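Local atomic coordinates of putative thioesterase (Novosphingobium aromaticivorans, PDB entry 3CJY), a protein that probably hydrolyses acyl-CoA thioesters, as other double-hotdog thioesterases do, and binds a calcium ion. Residues A33-G37 with G38-A42; P123-P127 with D128-P132; E158-S161 with G162-R165; F184-F187 with L188-A191. All coordinates share one frame; numbering follows the deposited sequence. Where two conformers were deposited one is given.

Contact 1 of 4, residues A33-G37 with G38-A42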
# COMPACT_ATOMS: atom_id res chain seq x y z
N ALA A 33 3.35 12.87 -22.91
CA ALA A 33 3.30 13.82 -21.80
C ALA A 33 1.98 13.62 -21.11
O ALA A 33 0.90 13.91 -21.68
CB ALA A 33 3.43 15.20 -22.30
N TYR A 34 2.04 13.17 -19.86
CA TYR A 34 0.83 12.95 -19.08
C TYR A 34 1.12 13.32 -17.64
O TYR A 34 2.28 13.41 -17.21
CB TYR A 34 0.34 11.49 -19.20
CG TYR A 34 1.46 10.51 -19.02
CD1 TYR A 34 1.82 10.03 -17.76
CD2 TYR A 34 2.21 10.10 -20.12
CE1 TYR A 34 2.89 9.17 -17.60
CE2 TYR A 34 3.27 9.24 -19.97
CZ TYR A 34 3.61 8.80 -18.71
OH TYR A 34 4.67 7.92 -18.62
N LEU A 35 0.04 13.53 -16.92
CA LEU A 35 0.09 13.87 -15.51
C LEU A 35 0.84 12.79 -14.74
O LEU A 35 0.55 11.58 -14.84
CB LEU A 35 -1.33 14.06 -14.96
CG LEU A 35 -1.46 14.44 -13.48
CD1 LEU A 35 -0.83 15.79 -13.14
CD2 LEU A 35 -2.96 14.43 -13.10
N PHE A 36 1.85 13.28 -14.03
CA PHE A 36 2.67 12.47 -13.13
C PHE A 36 1.79 11.78 -12.08
O PHE A 36 0.96 12.41 -11.44
CB PHE A 36 3.73 13.41 -12.48
CG PHE A 36 4.65 12.75 -11.51
CD1 PHE A 36 5.21 11.52 -11.76
CD2 PHE A 36 5.00 13.44 -10.35
CE1 PHE A 36 6.11 10.95 -10.84
CE2 PHE A 36 5.87 12.87 -9.42
CZ PHE A 36 6.43 11.64 -9.70
N GLY A 37 1.99 10.48 -11.93
CA GLY A 37 1.21 9.69 -10.98
C GLY A 37 1.26 10.26 -9.58
O GLY A 37 0.23 10.36 -8.91
N GLY A 38 2.47 10.62 -9.15
CA GLY A 38 2.66 11.19 -7.83
C GLY A 38 1.90 12.48 -7.63
O GLY A 38 1.45 12.81 -6.52
N ALA A 39 1.78 13.23 -8.72
CA ALA A 39 1.01 14.50 -8.67
C ALA A 39 -0.46 14.17 -8.53
O ALA A 39 -1.19 14.85 -7.86
CB ALA A 39 1.23 15.35 -9.93
N SER A 40 -0.89 13.10 -9.16
CA SER A 40 -2.28 12.66 -9.03
C SER A 40 -2.56 12.34 -7.55
O SER A 40 -3.60 12.75 -7.01
CB SER A 40 -2.57 11.44 -9.90
OG SER A 40 -2.59 11.85 -11.27
N MSE A 41 -1.66 11.57 -6.96
CA MSE A 41 -1.79 11.23 -5.55
C MSE A 41 -1.78 12.50 -4.69
O MSE A 41 -2.68 12.71 -3.85
CB MSE A 41 -0.73 10.25 -5.06
CG MSE A 41 -0.80 10.14 -3.56
SE MSE A 41 -2.44 9.23 -2.88
CE MSE A 41 -1.78 7.44 -3.20
N ALA A 42 -0.83 13.39 -4.95
CA ALA A 42 -0.73 14.66 -4.21
C ALA A 42 -2.03 15.44 -4.24
O ALA A 42 -2.49 15.96 -3.23
CB ALA A 42 0.40 15.50 -4.77
O HOH W 1 -1.33 10.37 -13.16
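The carbonyl oxygen of Phe36 receives two backbone N-H groups from the first turn of a helix: Ser40 N at 3.0 Å, and Ala39 N, whose bond is bent and weak. Phe36 is thus the N-cap residue of helix 37-52, the long helix of the N-terminal hotdog, and the chain enters it directly from the short strand 34-35. The Ser40 bond lies in the carbonyl plane, and the next one, Met41 N to Gly37 O, is nearly straight at 163°. The Phe36 side chain folds back over the turn it caps. Its CG stands opposite the backbone N (chi1 179°), which brings one ring face over Gly38, with Gly38 N 3.7 Å above the ring plane, over its centre, and Gly38 CA making a CH-pi contact. A side chain on Gly38 would run into CE2 of that ring. Tyr145 stacks on the Phe36 ring, and Met183 of helix 178-185 also touches it. With an alanine in place of Phe36, the amide of Gly38 would probably lose its aromatic cover and Tyr145 its stacking partner. On the Leu35 side, CD1 rests 3.8 Å from Ala39 CB. A water bridges strand and helix, donating to Leu35 O at 2.8 Å and hydrogen-bonded to Ser40 OG at 2.7 Å.

Contact 2 of 4, residues P123-P127 with D128-P132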
# COMPACT_ATOMS: atom_id res chain seq x y z
N PRO A 123 22.77 4.37 6.09
CA PRO A 123 23.89 5.27 6.29
C PRO A 123 24.50 5.83 5.02
O PRO A 123 25.68 5.67 4.77
CB PRO A 123 24.90 4.40 7.03
CG PRO A 123 24.66 3.07 6.58
CD PRO A 123 23.16 2.96 6.30
N VAL A 124 23.72 6.58 4.28
CA VAL A 124 24.17 7.14 3.00
C VAL A 124 24.94 8.45 3.25
O VAL A 124 24.77 9.06 4.28
CB VAL A 124 22.99 7.39 2.05
CG1 VAL A 124 22.15 6.12 1.85
CG2 VAL A 124 22.07 8.50 2.55
N PRO A 125 25.77 8.90 2.30
CA PRO A 125 26.41 10.20 2.46
C PRO A 125 25.39 11.30 2.46
O PRO A 125 24.34 11.14 1.90
CB PRO A 125 27.33 10.33 1.21
CG PRO A 125 27.33 8.96 0.57
CD PRO A 125 26.01 8.32 0.97
N GLN A 126 25.71 12.40 3.11
CA GLN A 126 24.86 13.61 3.08
C GLN A 126 24.77 14.17 1.65
O GLN A 126 25.62 13.87 0.81
CB GLN A 126 25.36 14.64 4.09
CG GLN A 126 25.03 14.23 5.53
CD GLN A 126 23.58 14.54 5.89
OE1 GLN A 126 23.23 15.72 6.03
NE2 GLN A 126 22.72 13.50 6.00
N PRO A 127 23.76 15.00 1.36
CA PRO A 127 23.54 15.46 -0.00
C PRO A 127 24.72 16.10 -0.69
O PRO A 127 24.95 15.83 -1.88
CB PRO A 127 22.40 16.46 0.15
CG PRO A 127 21.64 15.96 1.33
CD PRO A 127 22.63 15.36 2.25
N ASP A 128 25.47 16.92 0.04
CA ASP A 128 26.57 17.65 -0.59
C ASP A 128 27.77 16.74 -0.85
O ASP A 128 28.75 17.14 -1.48
CB ASP A 128 26.95 18.90 0.21
CG ASP A 128 25.87 20.02 0.10
OD1 ASP A 128 25.01 20.03 -0.84
OD2 ASP A 128 25.92 20.93 0.96
N ASN A 129 27.65 15.50 -0.43
CA ASN A 129 28.69 14.50 -0.65
C ASN A 129 28.24 13.47 -1.71
O ASN A 129 28.85 12.42 -1.91
CB ASN A 129 29.07 13.85 0.65
CG ASN A 129 29.75 14.83 1.61
OD1 ASN A 129 30.58 15.66 1.19
ND2 ASN A 129 29.37 14.76 2.89
N CYS A 130 27.18 13.80 -2.40
CA CYS A 130 26.58 12.92 -3.44
C CYS A 130 26.56 13.62 -4.79
O CYS A 130 26.22 14.79 -4.87
CB CYS A 130 25.16 12.52 -3.06
SG CYS A 130 25.05 11.51 -1.60
N PRO A 131 26.91 12.89 -5.87
CA PRO A 131 26.90 13.47 -7.18
C PRO A 131 25.53 13.58 -7.81
O PRO A 131 24.61 12.85 -7.42
CB PRO A 131 27.73 12.46 -7.99
CG PRO A 131 27.33 11.16 -7.39
CD PRO A 131 27.21 11.45 -5.92
N PRO A 132 25.36 14.52 -8.74
CA PRO A 132 24.11 14.58 -9.47
C PRO A 132 23.81 13.28 -10.22
O PRO A 132 24.70 12.56 -10.70
CB PRO A 132 24.35 15.69 -10.51
CG PRO A 132 25.48 16.46 -9.97
CD PRO A 132 26.35 15.47 -9.27
O HOH W 2 28.47 12.48 4.28
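Pro127 and Cys130 meet across a tight turn, where Cys130 N bonds to Pro127 O at 3.1 Å. The approach is far from ideal, since the donor stands 62° out of the carbonyl plane. One residue earlier, Asn129 N reaches Gln126 O at 2.9 Å in the same way, again above the plane. These two overlapping one-to-four bonds wind Pro127 and Asp128 into a short 3-10 turn.

Cys130 then turns its side chain back under the chain leading in. Its SG lies beside its own backbone N (chi1 -65°), and from there the sulfur reaches Pro125 CB at 3.8 Å and sits 3.6 Å from Pro125 O. Both Cys130 and Pro127 pack on Trp167 of strand 163-170, whose NE1 bonds to Pro125 O, so the buried side of the turn rests on that indole.

The carboxylate of Asp128 is paired outside the turn: OD1 makes a salt bridge with Arg152 NH1, which also bonds to Pro127 O. One arginine therefore ties together the backbone and the acid of the turn. A water bridges the two arms of the turn, accepting from Gln126 N and, at 2.8 Å, from Asn129 ND2, while Pro125 CB lies 4.0 Å from Asn129 CB. Gln126 OE1 is hydrogen-bonded to Gln243 NE2.

The whole is a proline-initiated 3-10 turn in the long connection between strands 116-117 and 149-153, which carries the chain from one hotdog repeat to the other.

Contact 3 of 4, residues E158-S161 with G162-R165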
# COMPACT_ATOMS: atom_id res chain seq x y z
N GLU A 158 28.22 0.32 -4.03
CA GLU A 158 27.68 -1.02 -3.77
C GLU A 158 26.23 -1.06 -3.28
O GLU A 158 25.93 -1.77 -2.33
CB GLU A 158 28.55 -1.73 -2.72
N VAL A 159 25.33 -0.30 -3.90
CA VAL A 159 23.93 -0.28 -3.43
C VAL A 159 23.41 -1.72 -3.57
O VAL A 159 23.73 -2.39 -4.52
CB VAL A 159 23.06 0.74 -4.19
CG1 VAL A 159 22.95 0.36 -5.66
CG2 VAL A 159 21.66 0.88 -3.54
N PRO A 160 22.67 -2.21 -2.58
CA PRO A 160 22.19 -3.59 -2.67
C PRO A 160 21.22 -3.84 -3.81
O PRO A 160 20.58 -2.94 -4.35
CB PRO A 160 21.46 -3.80 -1.35
CG PRO A 160 21.98 -2.70 -0.42
CD PRO A 160 22.31 -1.57 -1.30
N SER A 161 21.15 -5.12 -4.15
CA SER A 161 20.28 -5.62 -5.23
C SER A 161 18.88 -5.11 -5.13
O SER A 161 18.24 -5.23 -4.08
CB SER A 161 20.25 -7.16 -5.20
OG SER A 161 19.64 -7.66 -6.38
N GLY A 162 18.41 -4.50 -6.21
CA GLY A 162 17.03 -4.05 -6.28
C GLY A 162 16.76 -2.68 -5.68
O GLY A 162 15.68 -2.16 -5.81
N ARG A 163 17.75 -2.14 -5.00
CA ARG A 163 17.63 -0.83 -4.37
C ARG A 163 18.13 0.34 -5.19
O ARG A 163 19.10 0.24 -5.95
CB ARG A 163 18.28 -0.83 -2.98
CG ARG A 163 17.77 -1.88 -1.99
CD ARG A 163 18.38 -1.72 -0.65
NE ARG A 163 17.87 -2.70 0.31
CZ ARG A 163 16.81 -2.53 1.09
NH1 ARG A 163 16.09 -1.43 1.05
NH2 ARG A 163 16.43 -3.49 1.93
N THR A 164 17.46 1.46 -4.96
CA THR A 164 17.82 2.78 -5.52
C THR A 164 17.59 3.81 -4.41
O THR A 164 16.50 3.88 -3.82
CB THR A 164 17.04 3.11 -6.78
OG1 THR A 164 17.40 2.20 -7.83
CG2 THR A 164 17.28 4.57 -7.22
N ARG A 165 18.65 4.54 -4.10
CA ARG A 165 18.60 5.61 -3.08
C ARG A 165 19.03 6.93 -3.68
O ARG A 165 20.14 7.08 -4.19
CB ARG A 165 19.45 5.25 -1.88
CG ARG A 165 19.00 4.02 -1.17
CD ARG A 165 19.96 3.48 -0.15
NE ARG A 165 19.25 2.55 0.71
CZ ARG A 165 19.80 1.50 1.29
NH1 ARG A 165 21.06 1.21 1.05
NH2 ARG A 165 19.06 0.74 2.08
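Pro160 to Arg163 form a type II beta turn, closed by Arg163 N bonding to Pro160 O at 3.0 Å with an N-H...O angle of 156°. Gly162 takes the third position with a positive phi of 85°, and a CB there would collide with Ser161 O, so glycine suits the turn on both counts. The Arg163 side chain then runs back across the Pro160 ring: CD lies 3.7 Å from Pro160 CG, and the guanidinium presents its edge to Pro160 CB. Extended from CG to NE, this arm carries its charged end beyond the ring, where it makes weak hydrogen bonds to a glycerol. Val159 adds its CG2 methyl, 3.8 Å from Arg163 CB and 3.6 Å from Arg163 O. Arg165 crosses the same proline at about a right angle, NH1 lying 3.8 Å from Pro160 CD, while Arg163 CD covers one face of the Arg165 guanidinium, off toward its rim. An alanine at Arg163 would probably take CD away from the Arg165 guanidinium and open a gap beside the Pro160 ring. Ser161 packs on Trp118 of the second subunit. The turn ends the loop from strand 149-153 and opens strand 163-170, which pairs with strand 220-230; from that strand Asp223 forms a salt bridge with Arg165 NE, while Thr164 faces helix 188-196 through Ala191 and Arg194.

Contact 4 of 4, residues F184-F187 with L188-A191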
# COMPACT_ATOMS: atom_id res chain seq x y z
N PHE A 184 7.36 12.45 -4.42
CA PHE A 184 8.63 11.75 -4.31
C PHE A 184 8.48 10.23 -4.20
O PHE A 184 9.36 9.45 -4.62
CB PHE A 184 9.44 12.29 -3.13
CG PHE A 184 9.98 13.70 -3.33
CD1 PHE A 184 10.13 14.23 -4.61
CD2 PHE A 184 10.48 14.41 -2.26
CE1 PHE A 184 10.76 15.49 -4.79
CE2 PHE A 184 11.06 15.69 -2.44
CZ PHE A 184 11.16 16.21 -3.72
N ALA A 185 7.36 9.79 -3.60
CA ALA A 185 7.03 8.38 -3.49
C ALA A 185 6.89 7.74 -4.88
O ALA A 185 7.17 6.57 -5.06
CB ALA A 185 5.69 8.15 -2.67
N ASP A 186 6.44 8.53 -5.85
CA ASP A 186 6.24 8.02 -7.22
C ASP A 186 7.49 8.08 -8.11
O ASP A 186 7.41 8.08 -9.34
CB ASP A 186 5.06 8.69 -7.88
CG ASP A 186 4.55 7.92 -9.12
OD1 ASP A 186 4.49 6.68 -9.08
OD2 ASP A 186 4.21 8.57 -10.13
N PHE A 187 8.66 8.04 -7.47
CA PHE A 187 9.91 7.85 -8.17
C PHE A 187 10.26 6.34 -8.32
O PHE A 187 11.26 5.96 -8.90
CB PHE A 187 11.04 8.60 -7.47
CG PHE A 187 11.19 10.03 -7.91
CD1 PHE A 187 10.16 10.94 -7.74
CD2 PHE A 187 12.40 10.47 -8.47
CE1 PHE A 187 10.27 12.24 -8.14
CE2 PHE A 187 12.54 11.79 -8.86
CZ PHE A 187 11.47 12.68 -8.68
N LEU A 188 9.36 5.47 -7.86
CA LEU A 188 9.62 4.02 -7.96
C LEU A 188 9.79 3.54 -9.39
O LEU A 188 10.50 2.59 -9.61
CB LEU A 188 8.59 3.17 -7.20
CG LEU A 188 8.89 3.01 -5.72
CD1 LEU A 188 7.70 2.50 -4.95
CD2 LEU A 188 10.12 2.09 -5.54
N PRO A 189 9.07 4.14 -10.37
CA PRO A 189 9.36 3.66 -11.75
C PRO A 189 10.85 3.79 -12.16
O PRO A 189 11.39 2.97 -12.88
CB PRO A 189 8.39 4.47 -12.61
CG PRO A 189 7.25 4.79 -11.67
CD PRO A 189 7.88 5.03 -10.34
N ILE A 190 11.54 4.78 -11.61
CA ILE A 190 12.97 4.97 -11.88
C ILE A 190 13.74 3.83 -11.23
O ILE A 190 14.63 3.24 -11.83
CB ILE A 190 13.46 6.36 -11.37
CG1 ILE A 190 12.82 7.47 -12.22
CG2 ILE A 190 14.97 6.43 -11.41
CD1 ILE A 190 13.07 8.84 -11.68
N ALA A 191 13.30 3.43 -10.05
CA ALA A 191 13.95 2.32 -9.35
C ALA A 191 13.73 1.02 -10.15
O ALA A 191 14.63 0.17 -10.23
CB ALA A 191 13.37 2.14 -7.95
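Phe187 O receives Ile190 N at 3.0 Å and, more weakly, Ala191 N at 3.4 Å, so one carbonyl takes both N-H groups at the start of helix 188-196. The Ile190 bond is bent, 135° at the hydrogen, and its donor sits well above the carbonyl plane. The two side chains run alongside one another in the same direction: Ile190 CD1 touches the Phe187 ring at CD2, 3.7 Å away. Pro189 backs onto the chain three residues earlier, its CD 3.2 Å from Asp186 O. Proline has no N-H to offer, so Ala185 O cannot receive the usual helical bond from that position; Leu188 instead brings CG to 4.0 Å from this oxygen. Between helices 178-185 and 188-196 the chain passes through Asp186 and Phe187, and the missing N-H is consistent with this interruption.

Further out, Leu168 and Met224 from two strands pack on the Phe187 ring, and Tyr145 also touches it. At the break, Asp186 has CG opposite its backbone N (chi1 -163°), which sends the carboxylate toward its partners: OD1 accepts from Gln253 NE2 and Asn207 ND2, and OD2 takes a weak bond from Gly38 N. This is the interrupted central helix of the C-terminal hotdog, and an aspartate there hydrogen-bonded to a glutamine is consistent with the active-site arrangement of TesB-type acyl-CoA thioesterases.

Overall arrangement
Contacts 1 and 4 form the inner pair, their centres 12 Å apart at the junction of the two hotdog repeats. They meet through Asp186 OD2, which lies 2.9 Å from Gly38 N, and through their aromatic rings, Phe36 CZ being 4.2 Å from Phe187 CE1. If Asp186 belongs to the active site, as in related thioesterases, both repeats contribute to it. Contacts 2 and 3 lie further out, their centres 15 Å apart, and touch where Val124 CG1 packs on Arg165 CD. Contact 3 also reaches contact 4, through Thr164 and Ala191. The calcium site, with Asp14 and Thr51, is remote from all four; Thr51 lies near the opposite end of the helix that contact 1 begins.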